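Local coordinates for endoglucanase (Bacillus akibai, PDB 1UWW), which hydrolyses internal beta-1,4 linkages in cellulose and related glucans and is represented here by its family 28 carbohydrate-binding module, specific for non-crystalline cellulose, at residues A[91-97]-A[141-147]; A[102-108]-A[125-131]; A[52-58]-A[177-183]; A[86-92]-A[185-191]. All coordinates share one frame. Residues are numbered along the deposited sequence.

How the contacts relate
Following the chain from the N terminus, strand 52-58 opens the loop of contact 3, and segment 86-92 opens that of contact 4 and shares Phe91 and Asp92 with 91-97, where contact 1 starts. Next comes the hairpin of contact 2, closed by 125-131 and nested within contact 1, which closes at 141-147. Contact 3 closes at 177-183 and contact 4 at 185-191, so these two cross while both enclose contacts 1 and 2. Contacts 3, 4 and 1 join strands 50-58, 180-189, 88-97 and 142-150 into one antiparallel sheet. Contact 2 belongs to the facing sheet of the beta sandwich, where Met105 and Ile128 pack on Phe93 of contact 1.

Contact 1 of 4, residues A[91-97]-A[141-147]; sequences FDFYLDP and GLYHYEV. With CA (calcium ion), chain E; CA (calcium ion), chain D.
Facing the sandwich interior, the Phe91 ring (chi1 p) lies under Val147, whose CB sits 3.9 Å from the ring centroid in a CH-pi contact; Phe93 (t) brings its CB to 3.7 Å from Val147 CG2. Leu95, Tyr143 and Tyr145 share this face, both tyrosines with chi1 m, and Pro97 CD lies 3.8 Å from Tyr143 CD1. Neighbouring strands 88-97 and 142-150 of one sheet of the beta-sandwich module carry these residues in extended antiparallel conformation, their segment axes 4.7 Å apart at 156°. Phe91-Val147, Phe93-Tyr145 and Leu95-Tyr143 are hydrogen-bonded pairs, for instance Phe93 N to Tyr145 O at 2.9 Å and Tyr145 N to Phe93 O at 2.8 Å. On the other face come the non-hydrogen-bonded pairs Asp92-Glu146 and Tyr94-His144. Tyr94 (m) and His144 (t) form an offset stack, centroids 4.4 Å apart and planes at 26°, while Tyr94 OH bonds Asn48. His144 NE2 donates to Asp92 OD1 at 2.8 Å. That oxygen also binds calcium at 2.3 Å, joined by Glu146 OE1 and OE2 at 2.6 and 2.7 Å. At the far end Asp96 OD1 (2.4 Å) and Pro97 O (2.3 Å) hold a second calcium. The calcium between Asp92 and Glu146 thus offsets the repulsion between their carboxylates, and ties the two strands together through their side chains.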
# COMPACT_ATOMS: atom_id res chain seq x y z
N PHE A 91 0.60 -12.99 -10.29
CA PHE A 91 -0.60 -13.66 -10.74
C PHE A 91 -1.30 -12.81 -11.80
O PHE A 91 -1.11 -11.61 -11.88
CB PHE A 91 -1.58 -14.02 -9.58
CG PHE A 91 -2.04 -12.88 -8.72
CD1 PHE A 91 -1.27 -12.44 -7.63
CD2 PHE A 91 -3.30 -12.32 -8.91
CE1 PHE A 91 -1.75 -11.44 -6.78
CE2 PHE A 91 -3.76 -11.33 -8.07
CZ PHE A 91 -2.97 -10.88 -7.02
N ASP A 92 -2.09 -13.50 -12.62
CA ASP A 92 -3.03 -12.82 -13.52
C ASP A 92 -4.30 -12.50 -12.75
O ASP A 92 -4.86 -13.35 -12.08
CB ASP A 92 -3.36 -13.71 -14.72
CG ASP A 92 -2.17 -13.98 -15.57
OD1 ASP A 92 -1.53 -13.02 -16.07
OD2 ASP A 92 -1.75 -15.15 -15.73
N PHE A 93 -4.71 -11.25 -12.82
CA PHE A 93 -5.91 -10.79 -12.13
C PHE A 93 -6.82 -10.19 -13.17
O PHE A 93 -6.40 -9.35 -13.95
CB PHE A 93 -5.57 -9.73 -11.10
CG PHE A 93 -6.73 -9.34 -10.22
CD1 PHE A 93 -7.51 -10.28 -9.56
CD2 PHE A 93 -7.05 -8.00 -10.07
CE1 PHE A 93 -8.60 -9.87 -8.75
CE2 PHE A 93 -8.13 -7.61 -9.24
CZ PHE A 93 -8.90 -8.52 -8.60
N TYR A 94 -8.06 -10.62 -13.20
CA TYR A 94 -9.01 -10.12 -14.18
C TYR A 94 -10.24 -9.59 -13.47
O TYR A 94 -10.66 -10.13 -12.44
CB TYR A 94 -9.47 -11.21 -15.14
CG TYR A 94 -8.38 -12.01 -15.81
CD1 TYR A 94 -7.82 -13.11 -15.21
CD2 TYR A 94 -7.93 -11.67 -17.07
CE1 TYR A 94 -6.84 -13.85 -15.83
CE2 TYR A 94 -6.94 -12.40 -17.71
CZ TYR A 94 -6.43 -13.48 -17.08
OH TYR A 94 -5.46 -14.26 -17.70
N LEU A 95 -10.79 -8.54 -14.02
CA LEU A 95 -12.05 -7.99 -13.56
C LEU A 95 -13.03 -7.94 -14.71
O LEU A 95 -12.71 -7.48 -15.80
CB LEU A 95 -11.87 -6.60 -12.97
CG LEU A 95 -10.79 -6.50 -11.89
CD1 LEU A 95 -9.51 -6.03 -12.49
CD2 LEU A 95 -11.21 -5.59 -10.76
N ASP A 96 -14.25 -8.38 -14.43
CA ASP A 96 -15.39 -8.14 -15.31
C ASP A 96 -16.42 -7.37 -14.50
O ASP A 96 -17.28 -7.96 -13.83
CB ASP A 96 -15.97 -9.43 -15.84
CG ASP A 96 -17.04 -9.19 -16.92
OD1 ASP A 96 -17.49 -8.02 -17.09
OD2 ASP A 96 -17.45 -10.11 -17.66
N PRO A 97 -16.29 -6.05 -14.51
CA PRO A 97 -17.24 -5.25 -13.72
C PRO A 97 -18.63 -5.25 -14.32
O PRO A 97 -18.82 -5.36 -15.53
CB PRO A 97 -16.66 -3.83 -13.78
CG PRO A 97 -15.82 -3.82 -14.99
CD PRO A 97 -15.32 -5.21 -15.23
N GLY A 141 -14.85 -6.69 -22.33
CA GLY A 141 -15.24 -6.38 -20.97
C GLY A 141 -14.48 -7.11 -19.88
O GLY A 141 -14.80 -6.91 -18.71
N LEU A 142 -13.50 -7.93 -20.25
CA LEU A 142 -12.64 -8.58 -19.26
C LEU A 142 -11.31 -7.86 -19.25
O LEU A 142 -10.59 -7.83 -20.26
CB LEU A 142 -12.42 -10.03 -19.63
CG LEU A 142 -11.67 -10.82 -18.57
CD1 LEU A 142 -12.55 -11.08 -17.36
CD2 LEU A 142 -11.22 -12.12 -19.19
N TYR A 143 -10.98 -7.25 -18.12
CA TYR A 143 -9.75 -6.47 -17.97
C TYR A 143 -8.67 -7.35 -17.32
O TYR A 143 -8.95 -8.00 -16.33
CB TYR A 143 -10.03 -5.26 -17.07
CG TYR A 143 -11.03 -4.29 -17.66
CD1 TYR A 143 -12.38 -4.45 -17.45
CD2 TYR A 143 -10.62 -3.23 -18.46
CE1 TYR A 143 -13.30 -3.56 -18.01
CE2 TYR A 143 -11.53 -2.35 -19.00
CZ TYR A 143 -12.86 -2.54 -18.77
OH TYR A 143 -13.80 -1.69 -19.31
N HIS A 144 -7.46 -7.33 -17.86
CA HIS A 144 -6.36 -8.20 -17.44
C HIS A 144 -5.22 -7.38 -16.87
O HIS A 144 -4.66 -6.53 -17.55
CB HIS A 144 -5.88 -9.02 -18.64
CG HIS A 144 -4.76 -9.97 -18.33
ND1 HIS A 144 -4.10 -10.62 -19.36
CD2 HIS A 144 -4.25 -10.45 -17.18
CE1 HIS A 144 -3.17 -11.41 -18.84
NE2 HIS A 144 -3.25 -11.35 -17.52
N TYR A 145 -4.89 -7.65 -15.62
CA TYR A 145 -3.74 -7.05 -14.94
C TYR A 145 -2.72 -8.14 -14.61
O TYR A 145 -3.06 -9.21 -14.14
CB TYR A 145 -4.18 -6.36 -13.64
CG TYR A 145 -5.13 -5.25 -13.89
CD1 TYR A 145 -6.50 -5.50 -14.00
CD2 TYR A 145 -4.68 -3.96 -14.13
CE1 TYR A 145 -7.40 -4.50 -14.29
CE2 TYR A 145 -5.60 -2.94 -14.45
CZ TYR A 145 -6.92 -3.23 -14.52
OH TYR A 145 -7.80 -2.21 -14.80
N GLU A 146 -1.47 -7.83 -14.86
CA GLU A 146 -0.34 -8.67 -14.49
C GLU A 146 0.16 -8.22 -13.14
O GLU A 146 0.99 -7.31 -13.04
CB GLU A 146 0.75 -8.48 -15.54
CG GLU A 146 0.38 -9.03 -16.89
CD GLU A 146 0.49 -10.53 -16.90
OE1 GLU A 146 0.91 -11.09 -15.85
OE2 GLU A 146 0.19 -11.15 -17.94
N VAL A 147 -0.37 -8.79 -12.08
CA VAL A 147 -0.00 -8.38 -10.74
C VAL A 147 1.39 -8.95 -10.43
O VAL A 147 1.63 -10.11 -10.63
CB VAL A 147 -1.05 -8.81 -9.72
CG1 VAL A 147 -0.64 -8.41 -8.30
CG2 VAL A 147 -2.40 -8.19 -10.11
CA CA E . 0.61 -13.50 -16.70
CA CA D . -19.07 -6.30 -17.65
O HOH W 1 -16.97 -5.38 -18.34
O HOH W 2 -19.44 -3.85 -18.11
O HOH W 3 -19.38 -7.43 -19.73
O HOH W 4 -0.12 -13.23 -18.43
O HOH W 5 2.50 -13.78 -18.37

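Contact 2 of 4, residues A[102-108]-A[125-131]; sequences EGAMNIN and TYTINFD
This beta hairpin pairs strand 104-111 with 120-129, an edge strand of its sheet within the chain, in a beta-sandwich module. The segment axes run antiparallel at 165°, 4.7 Å apart, with Met105-Ile128 and Ile107-Tyr126 as hydrogen-bonded pairs: Met105 N to Ile128 O is 2.9 Å and Ile107 N to Tyr126 O 2.8 Å. Phe130 (chi1 m) points its CA-to-CB bond toward 102-108; its CZ lies 3.9 Å from CB of Met105, a selenomethionine with chi1 and chi2 both t. Phe130 N bonds Gly103 O at 2.9 Å. Ile107 (m, t) meets Ile128 CD1 with its own CD1 at 4.2 Å and Tyr126 CB with its CB at 4.2 Å; this face packs on Phe93 of the opposing sheet. Asn106 and Thr127 lie on the reverse face, where Asn106 hydrogen-bonds to Thr127 of the second subunit, and Thr127 to Asn106 of that subunit. Asn129 OD1 accepts from Asp131 N, two residues on, at 3.0 Å, closing an Asx turn.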
# COMPACT_ATOMS: atom_id res chain seq x y z
N GLU A 102 -15.31 4.74 -10.54
CA GLU A 102 -14.48 5.63 -9.72
C GLU A 102 -13.67 4.85 -8.69
O GLU A 102 -13.94 3.69 -8.43
CB GLU A 102 -15.35 6.67 -9.03
CG GLU A 102 -16.34 6.12 -8.04
CD GLU A 102 -17.31 7.20 -7.59
OE1 GLU A 102 -17.20 8.35 -8.09
OE2 GLU A 102 -18.17 6.92 -6.74
N GLY A 103 -12.70 5.52 -8.10
CA GLY A 103 -11.84 4.94 -7.10
C GLY A 103 -10.82 3.96 -7.65
O GLY A 103 -10.44 3.97 -8.82
N ALA A 104 -10.38 3.11 -6.74
CA ALA A 104 -9.27 2.20 -6.99
C ALA A 104 -9.38 1.02 -6.06
O ALA A 104 -10.23 0.99 -5.16
CB ALA A 104 -7.92 2.94 -6.83
N MSE A 105 -8.51 0.04 -6.29
CA MSE A 105 -8.41 -1.16 -5.47
C MSE A 105 -6.92 -1.35 -5.16
O MSE A 105 -6.12 -1.32 -6.10
CB MSE A 105 -8.91 -2.35 -6.25
CG MSE A 105 -8.79 -3.70 -5.54
SE MSE A 105 -9.33 -5.21 -6.63
CE MSE A 105 -10.90 -4.99 -6.31
N ASN A 106 -6.57 -1.57 -3.89
CA ASN A 106 -5.21 -1.81 -3.43
C ASN A 106 -5.05 -3.28 -3.10
O ASN A 106 -5.76 -3.79 -2.20
CB ASN A 106 -4.88 -0.99 -2.18
CG ASN A 106 -4.55 0.47 -2.47
OD1 ASN A 106 -4.52 1.30 -1.53
ND2 ASN A 106 -4.28 0.78 -3.70
N ILE A 107 -4.11 -3.94 -3.76
CA ILE A 107 -3.81 -5.35 -3.52
C ILE A 107 -2.55 -5.44 -2.66
O ILE A 107 -1.49 -4.89 -3.03
CB ILE A 107 -3.63 -6.10 -4.86
CG1 ILE A 107 -4.92 -5.99 -5.68
CG2 ILE A 107 -3.27 -7.54 -4.59
CD1 ILE A 107 -4.84 -6.64 -7.01
N ASN A 108 -2.64 -6.11 -1.51
CA ASN A 108 -1.51 -6.33 -0.62
C ASN A 108 -1.27 -7.80 -0.39
O ASN A 108 -2.15 -8.63 -0.51
CB ASN A 108 -1.74 -5.63 0.72
CG ASN A 108 -1.56 -4.11 0.63
OD1 ASN A 108 -2.53 -3.39 0.67
ND2 ASN A 108 -0.31 -3.65 0.40
N THR A 125 2.37 -1.74 -2.31
CA THR A 125 1.02 -2.03 -2.72
C THR A 125 0.87 -2.02 -4.25
O THR A 125 1.48 -1.16 -4.90
CB THR A 125 0.18 -0.94 -2.11
OG1 THR A 125 0.36 -0.98 -0.68
CG2 THR A 125 -1.31 -1.16 -2.37
N TYR A 126 0.10 -2.95 -4.81
CA TYR A 126 -0.26 -2.97 -6.23
C TYR A 126 -1.64 -2.35 -6.37
O TYR A 126 -2.62 -2.87 -5.84
CB TYR A 126 -0.26 -4.40 -6.81
CG TYR A 126 -0.48 -4.43 -8.30
CD1 TYR A 126 -1.75 -4.35 -8.84
CD2 TYR A 126 0.61 -4.45 -9.17
CE1 TYR A 126 -1.96 -4.34 -10.19
CE2 TYR A 126 0.42 -4.42 -10.55
CZ TYR A 126 -0.90 -4.38 -11.05
OH TYR A 126 -1.16 -4.35 -12.40
N THR A 127 -1.77 -1.28 -7.12
CA THR A 127 -2.98 -0.49 -7.17
C THR A 127 -3.59 -0.53 -8.58
O THR A 127 -2.87 -0.30 -9.58
CB THR A 127 -2.68 0.95 -6.72
OG1 THR A 127 -2.20 0.94 -5.37
CG2 THR A 127 -3.94 1.82 -6.74
N ILE A 128 -4.88 -0.81 -8.64
CA ILE A 128 -5.66 -0.74 -9.87
C ILE A 128 -6.57 0.47 -9.79
O ILE A 128 -7.34 0.60 -8.84
CB ILE A 128 -6.52 -2.01 -9.99
CG1 ILE A 128 -5.59 -3.20 -10.21
CG2 ILE A 128 -7.52 -1.88 -11.14
CD1 ILE A 128 -6.25 -4.49 -10.28
N ASN A 129 -6.48 1.34 -10.77
CA ASN A 129 -7.22 2.60 -10.78
C ASN A 129 -8.42 2.47 -11.72
O ASN A 129 -8.28 2.33 -12.94
CB ASN A 129 -6.27 3.71 -11.24
CG ASN A 129 -6.84 5.08 -11.01
OD1 ASN A 129 -8.06 5.27 -11.05
ND2 ASN A 129 -5.97 6.05 -10.78
N PHE A 130 -9.63 2.50 -11.15
CA PHE A 130 -10.85 2.30 -11.97
C PHE A 130 -11.11 3.47 -12.91
O PHE A 130 -11.89 3.34 -13.87
CB PHE A 130 -12.06 2.00 -11.10
CG PHE A 130 -11.93 0.70 -10.32
CD1 PHE A 130 -11.76 -0.51 -11.00
CD2 PHE A 130 -11.95 0.67 -8.96
CE1 PHE A 130 -11.62 -1.70 -10.30
CE2 PHE A 130 -11.83 -0.53 -8.27
CZ PHE A 130 -11.67 -1.71 -8.96
N ASP A 131 -10.45 4.59 -12.69
CA ASP A 131 -10.59 5.70 -13.61
C ASP A 131 -9.74 5.52 -14.84
O ASP A 131 -9.86 6.31 -15.79
CB ASP A 131 -10.19 7.02 -12.93
CG ASP A 131 -11.10 7.36 -11.80
OD1 ASP A 131 -12.35 7.20 -11.96
OD2 ASP A 131 -10.67 7.75 -10.70

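Contact 3 of 4, residues A[52-58]-A[177-183]; sequences ALSWEFG and FAGRVFV
Strand 52-58 and segment 177-183 run antiparallel, the axes of 52-58 and 180-183 passing within 4.4 Å at 157°. Leu53-Val183, Trp55-Val181 and Phe57-Gly179 are hydrogen-bonded pairs, with Val183 N to Leu53 O at 2.8 Å and Val181 N to Trp55 O at 3.0 Å; Ser54-Phe182, Glu56-Arg180 and Gly58-Ala178 alternate with them as non-hydrogen-bonded pairs. The chain turns a corner at Gly179, whose phi/psi of 156/-164° calls for glycine. Gly58 comes so near Ala178, CA to CA 3.8 Å, that a CB on it would clash. These strands sit side by side in one sheet of the module's beta sandwich, and Trp55 (chi1 p) turns inward, meeting Trp32 and Phe170 edge-to-face. Val181 CG2 lies over the six-membered ring of Trp55, 3.5 Å from the centroid, in a CH-pi contact. Phe57 (p) approaches Phe177 obliquely, CE1 to CE2 3.8 Å. On the outer face Arg180 reaches across to the partner strand: NH1 donates to Ser54 OG at 2.9 Å, and Ser54 OG in turn to Val181 O at 2.8 Å. Arg180 NH2 makes a long salt bridge with Glu56 OE1, 3.7 Å, and a water accepts from NH2 at 3.1 Å.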
# COMPACT_ATOMS: atom_id res chain seq x y z
N ALA A 52 -9.69 -20.20 -13.85
CA ALA A 52 -9.21 -19.26 -12.84
C ALA A 52 -10.08 -19.36 -11.58
O ALA A 52 -11.25 -19.70 -11.64
CB ALA A 52 -9.27 -17.89 -13.40
N LEU A 53 -9.51 -19.04 -10.43
CA LEU A 53 -10.23 -18.91 -9.17
C LEU A 53 -11.08 -17.63 -9.26
O LEU A 53 -10.57 -16.58 -9.62
CB LEU A 53 -9.24 -18.78 -8.03
CG LEU A 53 -9.82 -18.70 -6.61
CD1 LEU A 53 -10.49 -20.00 -6.22
CD2 LEU A 53 -8.74 -18.32 -5.62
N SER A 54 -12.36 -17.68 -8.90
CA SER A 54 -13.30 -16.58 -9.15
C SER A 54 -14.32 -16.38 -8.04
O SER A 54 -14.72 -17.33 -7.38
CB SER A 54 -13.97 -16.81 -10.51
OG SER A 54 -14.75 -15.73 -10.95
N TRP A 55 -14.68 -15.12 -7.83
CA TRP A 55 -15.81 -14.78 -6.95
C TRP A 55 -16.41 -13.49 -7.48
O TRP A 55 -15.81 -12.78 -8.26
CB TRP A 55 -15.36 -14.68 -5.48
CG TRP A 55 -14.41 -13.56 -5.18
CD1 TRP A 55 -14.75 -12.36 -4.64
CD2 TRP A 55 -12.98 -13.54 -5.37
NE1 TRP A 55 -13.62 -11.58 -4.50
CE2 TRP A 55 -12.52 -12.28 -4.93
CE3 TRP A 55 -12.04 -14.44 -5.88
CZ2 TRP A 55 -11.17 -11.92 -4.95
CZ3 TRP A 55 -10.70 -14.06 -5.92
CH2 TRP A 55 -10.29 -12.82 -5.46
N GLU A 56 -17.61 -13.15 -7.01
CA GLU A 56 -18.22 -11.88 -7.33
C GLU A 56 -18.68 -11.18 -6.06
O GLU A 56 -19.01 -11.81 -5.06
CB GLU A 56 -19.31 -11.99 -8.39
CG GLU A 56 -20.47 -12.88 -8.15
CD GLU A 56 -21.49 -12.75 -9.31
OE1 GLU A 56 -21.14 -12.35 -10.46
OE2 GLU A 56 -22.66 -13.05 -9.07
N PHE A 57 -18.64 -9.87 -6.11
CA PHE A 57 -18.96 -9.05 -4.95
C PHE A 57 -19.03 -7.60 -5.40
O PHE A 57 -18.65 -7.25 -6.49
CB PHE A 57 -17.90 -9.19 -3.85
CG PHE A 57 -16.62 -8.45 -4.14
CD1 PHE A 57 -15.71 -8.90 -5.11
CD2 PHE A 57 -16.34 -7.23 -3.52
CE1 PHE A 57 -14.57 -8.17 -5.39
CE2 PHE A 57 -15.22 -6.52 -3.85
CZ PHE A 57 -14.35 -7.00 -4.77
N GLY A 58 -19.54 -6.75 -4.51
CA GLY A 58 -19.38 -5.32 -4.66
C GLY A 58 -19.09 -4.69 -3.32
O GLY A 58 -19.66 -5.10 -2.33
N PHE A 177 -16.80 -0.44 -7.24
CA PHE A 177 -16.69 -1.69 -7.94
C PHE A 177 -17.75 -2.71 -7.52
O PHE A 177 -17.97 -2.97 -6.33
CB PHE A 177 -15.30 -2.34 -7.74
CG PHE A 177 -15.20 -3.67 -8.44
CD1 PHE A 177 -14.93 -3.74 -9.79
CD2 PHE A 177 -15.46 -4.84 -7.78
CE1 PHE A 177 -14.90 -4.95 -10.46
CE2 PHE A 177 -15.44 -6.06 -8.45
CZ PHE A 177 -15.16 -6.11 -9.76
N ALA A 178 -18.39 -3.34 -8.52
CA ALA A 178 -19.18 -4.54 -8.33
C ALA A 178 -19.03 -5.40 -9.58
O ALA A 178 -19.07 -4.87 -10.68
CB ALA A 178 -20.66 -4.18 -8.13
N GLY A 179 -18.84 -6.69 -9.40
CA GLY A 179 -18.67 -7.59 -10.53
C GLY A 179 -17.92 -8.83 -10.14
O GLY A 179 -17.84 -9.17 -8.98
N ARG A 180 -17.43 -9.54 -11.16
CA ARG A 180 -16.73 -10.80 -10.96
C ARG A 180 -15.24 -10.57 -11.18
O ARG A 180 -14.86 -9.78 -12.04
CB ARG A 180 -17.29 -11.87 -11.91
CG ARG A 180 -16.63 -13.21 -11.74
CD ARG A 180 -17.35 -14.34 -12.42
NE ARG A 180 -18.56 -14.74 -11.71
CZ ARG A 180 -18.58 -15.45 -10.60
NH1 ARG A 180 -17.48 -15.94 -10.05
NH2 ARG A 180 -19.74 -15.74 -10.01
N VAL A 181 -14.43 -11.22 -10.35
CA VAL A 181 -12.98 -11.15 -10.48
C VAL A 181 -12.46 -12.58 -10.58
O VAL A 181 -13.11 -13.57 -10.22
CB VAL A 181 -12.30 -10.36 -9.36
CG1 VAL A 181 -12.84 -8.93 -9.29
CG2 VAL A 181 -12.39 -11.04 -8.05
N PHE A 182 -11.25 -12.67 -11.11
CA PHE A 182 -10.61 -13.95 -11.45
C PHE A 182 -9.11 -13.85 -11.14
O PHE A 182 -8.47 -12.85 -11.48
CB PHE A 182 -10.74 -14.29 -12.94
CG PHE A 182 -12.15 -14.19 -13.51
CD1 PHE A 182 -12.72 -12.94 -13.85
CD2 PHE A 182 -12.86 -15.33 -13.79
CE1 PHE A 182 -13.98 -12.86 -14.40
CE2 PHE A 182 -14.15 -15.25 -14.37
CZ PHE A 182 -14.68 -14.03 -14.68
N VAL A 183 -8.56 -14.90 -10.55
CA VAL A 183 -7.13 -15.01 -10.23
C VAL A 183 -6.58 -16.28 -10.88
O VAL A 183 -7.14 -17.36 -10.73
CB VAL A 183 -6.97 -15.11 -8.69
CG1 VAL A 183 -5.56 -15.53 -8.27
CG2 VAL A 183 -7.38 -13.80 -8.02
O HOH W 6 -17.94 -17.82 -7.86
O HOH W 7 -22.56 -15.26 -11.26

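Contact 4 of 4, residues A[86-92]-A[185-191]; sequences NDYVTFD and NVRFEGA. With CA (calcium ion), chain E.
Thr90, with chi1 p, sends OG1 to Glu189 OE1 at 2.8 Å, and Glu189 reaches it with chi1 p and chi2 t. A water donating to Thr90 OG1 at 2.9 Å and to Asn185 O at 2.7 Å extends this polar face. Arg187, also p, leans along its own strand, its NE donating to Phe188 O at 3.0 Å. Val89 (t) and Phe188 (m) occupy the opposite face, which looks into the sandwich, with Val89 CG2 to Phe188 CE1 3.6 Å; Phe91 (p) sets its CB 3.9 Å from Val186 CG2. Neighbouring strands 88-97 and 180-189 of one antiparallel sheet are thus joined, their segment axes 4.6 Å apart at 152°. Tyr88-Glu189 and Thr90-Arg187 are hydrogen-bonded pairs, with Glu189 N to Tyr88 O and Thr90 N to Arg187 O both 2.9 Å. At the start of the strand a classic beta bulge sets Asp87 N (2.9 Å) and Tyr88 N (3.1 Å) on the same Glu189 O. Toward the other end, Asn185 takes a left-handed backbone conformation (60/47°) within a G1 beta bulge formed with Val186 opposite a third segment. Its ND2 donates to Asp92 OD2 at 2.8 Å, while Asp92 OD1 binds calcium at 2.3 Å and accepts from His144.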
# COMPACT_ATOMS: atom_id res chain seq x y z
N ASN A 86 13.54 -16.42 -5.43
CA ASN A 86 12.56 -15.63 -6.16
C ASN A 86 12.45 -14.22 -5.63
O ASN A 86 12.71 -13.95 -4.46
CB ASN A 86 11.22 -16.33 -6.07
CG ASN A 86 11.24 -17.66 -6.79
OD1 ASN A 86 11.44 -17.67 -8.00
ND2 ASN A 86 11.09 -18.75 -6.06
N ASP A 87 12.04 -13.33 -6.52
CA ASP A 87 11.95 -11.92 -6.21
C ASP A 87 10.53 -11.38 -6.17
O ASP A 87 10.32 -10.33 -5.57
CB ASP A 87 12.79 -11.10 -7.19
CG ASP A 87 14.22 -11.55 -7.21
OD1 ASP A 87 14.81 -11.80 -6.13
OD2 ASP A 87 14.83 -11.75 -8.28
N TYR A 88 9.59 -12.09 -6.78
CA TYR A 88 8.21 -11.62 -6.93
C TYR A 88 7.24 -12.73 -6.67
O TYR A 88 7.54 -13.90 -6.85
CB TYR A 88 7.91 -11.10 -8.35
CG TYR A 88 8.83 -10.00 -8.81
CD1 TYR A 88 8.58 -8.67 -8.48
CD2 TYR A 88 9.98 -10.30 -9.52
CE1 TYR A 88 9.45 -7.66 -8.87
CE2 TYR A 88 10.86 -9.29 -9.91
CZ TYR A 88 10.59 -7.99 -9.58
OH TYR A 88 11.46 -7.00 -9.99
N VAL A 89 6.03 -12.36 -6.22
CA VAL A 89 4.83 -13.15 -6.39
C VAL A 89 4.07 -12.48 -7.52
O VAL A 89 3.88 -11.27 -7.55
CB VAL A 89 4.00 -13.21 -5.11
CG1 VAL A 89 2.60 -13.79 -5.34
CG2 VAL A 89 4.74 -14.06 -4.07
N THR A 90 3.70 -13.29 -8.50
CA THR A 90 2.89 -12.84 -9.63
C THR A 90 1.62 -13.64 -9.77
O THR A 90 1.54 -14.80 -9.39
CB THR A 90 3.68 -12.93 -10.94
OG1 THR A 90 3.97 -14.30 -11.26
CG2 THR A 90 5.03 -12.23 -10.81
N PHE A 91 0.60 -12.99 -10.29
CA PHE A 91 -0.60 -13.66 -10.74
C PHE A 91 -1.30 -12.81 -11.80
O PHE A 91 -1.11 -11.61 -11.88
CB PHE A 91 -1.58 -14.02 -9.58
CG PHE A 91 -2.04 -12.88 -8.72
CD1 PHE A 91 -1.27 -12.44 -7.63
CD2 PHE A 91 -3.30 -12.32 -8.91
CE1 PHE A 91 -1.75 -11.44 -6.78
CE2 PHE A 91 -3.76 -11.33 -8.07
CZ PHE A 91 -2.97 -10.88 -7.02
N ASP A 92 -2.09 -13.50 -12.62
CA ASP A 92 -3.03 -12.82 -13.52
C ASP A 92 -4.30 -12.50 -12.75
O ASP A 92 -4.86 -13.35 -12.08
CB ASP A 92 -3.36 -13.71 -14.72
CG ASP A 92 -2.17 -13.98 -15.57
OD1 ASP A 92 -1.53 -13.02 -16.07
OD2 ASP A 92 -1.75 -15.15 -15.73
N ASN A 185 -2.68 -18.43 -12.14
CA ASN A 185 -1.22 -18.55 -12.27
C ASN A 185 -0.47 -17.89 -11.11
O ASN A 185 0.48 -17.15 -11.31
CB ASN A 185 -0.73 -18.05 -13.63
CG ASN A 185 -1.41 -18.74 -14.76
OD1 ASN A 185 -1.43 -19.96 -14.81
ND2 ASN A 185 -2.00 -17.97 -15.65
N VAL A 186 -0.91 -18.16 -9.89
CA VAL A 186 -0.24 -17.59 -8.72
C VAL A 186 1.07 -18.33 -8.52
O VAL A 186 1.09 -19.53 -8.41
CB VAL A 186 -1.09 -17.67 -7.41
CG1 VAL A 186 -0.40 -16.86 -6.31
CG2 VAL A 186 -2.52 -17.23 -7.62
N ARG A 187 2.17 -17.59 -8.47
CA ARG A 187 3.49 -18.20 -8.27
C ARG A 187 4.53 -17.23 -7.76
O ARG A 187 4.38 -16.03 -7.88
CB ARG A 187 3.98 -18.77 -9.59
CG ARG A 187 4.13 -17.77 -10.68
CD ARG A 187 4.78 -18.38 -11.90
NE ARG A 187 6.19 -18.67 -11.61
CZ ARG A 187 6.99 -19.46 -12.33
NH1 ARG A 187 6.54 -20.08 -13.41
NH2 ARG A 187 8.26 -19.63 -11.96
N PHE A 188 5.61 -17.78 -7.21
CA PHE A 188 6.84 -17.02 -7.06
C PHE A 188 7.61 -17.05 -8.37
O PHE A 188 7.60 -18.05 -9.07
CB PHE A 188 7.74 -17.67 -5.99
CG PHE A 188 7.29 -17.48 -4.57
CD1 PHE A 188 7.60 -16.34 -3.86
CD2 PHE A 188 6.59 -18.47 -3.92
CE1 PHE A 188 7.21 -16.20 -2.54
CE2 PHE A 188 6.20 -18.31 -2.61
CZ PHE A 188 6.50 -17.17 -1.93
N GLU A 189 8.30 -15.96 -8.70
CA GLU A 189 9.19 -15.97 -9.85
C GLU A 189 10.40 -15.09 -9.66
O GLU A 189 10.44 -14.24 -8.78
CB GLU A 189 8.45 -15.69 -11.17
CG GLU A 189 7.86 -14.34 -11.36
CD GLU A 189 7.24 -14.20 -12.75
OE1 GLU A 189 6.10 -14.70 -13.00
OE2 GLU A 189 7.93 -13.62 -13.63
N GLY A 190 11.41 -15.33 -10.48
CA GLY A 190 12.72 -14.69 -10.35
C GLY A 190 12.72 -13.37 -11.07
O GLY A 190 11.64 -12.77 -11.70
N ALA A 191 13.60 -12.44 -10.70
CA ALA A 191 13.66 -11.16 -11.40
C ALA A 191 14.23 -11.37 -12.80
O ALA A 191 14.81 -12.42 -13.08
CB ALA A 191 14.50 -10.13 -10.64
CA CA E . 0.61 -13.50 -16.70
O HOH W 8 1.95 -15.58 -12.88
O HOH W 9 0.54 -15.96 -17.02
O HOH W 4 -0.12 -13.23 -18.43
O HOH W 5 2.50 -13.78 -18.37
O HOH W 10 1.18 -13.54 -14.30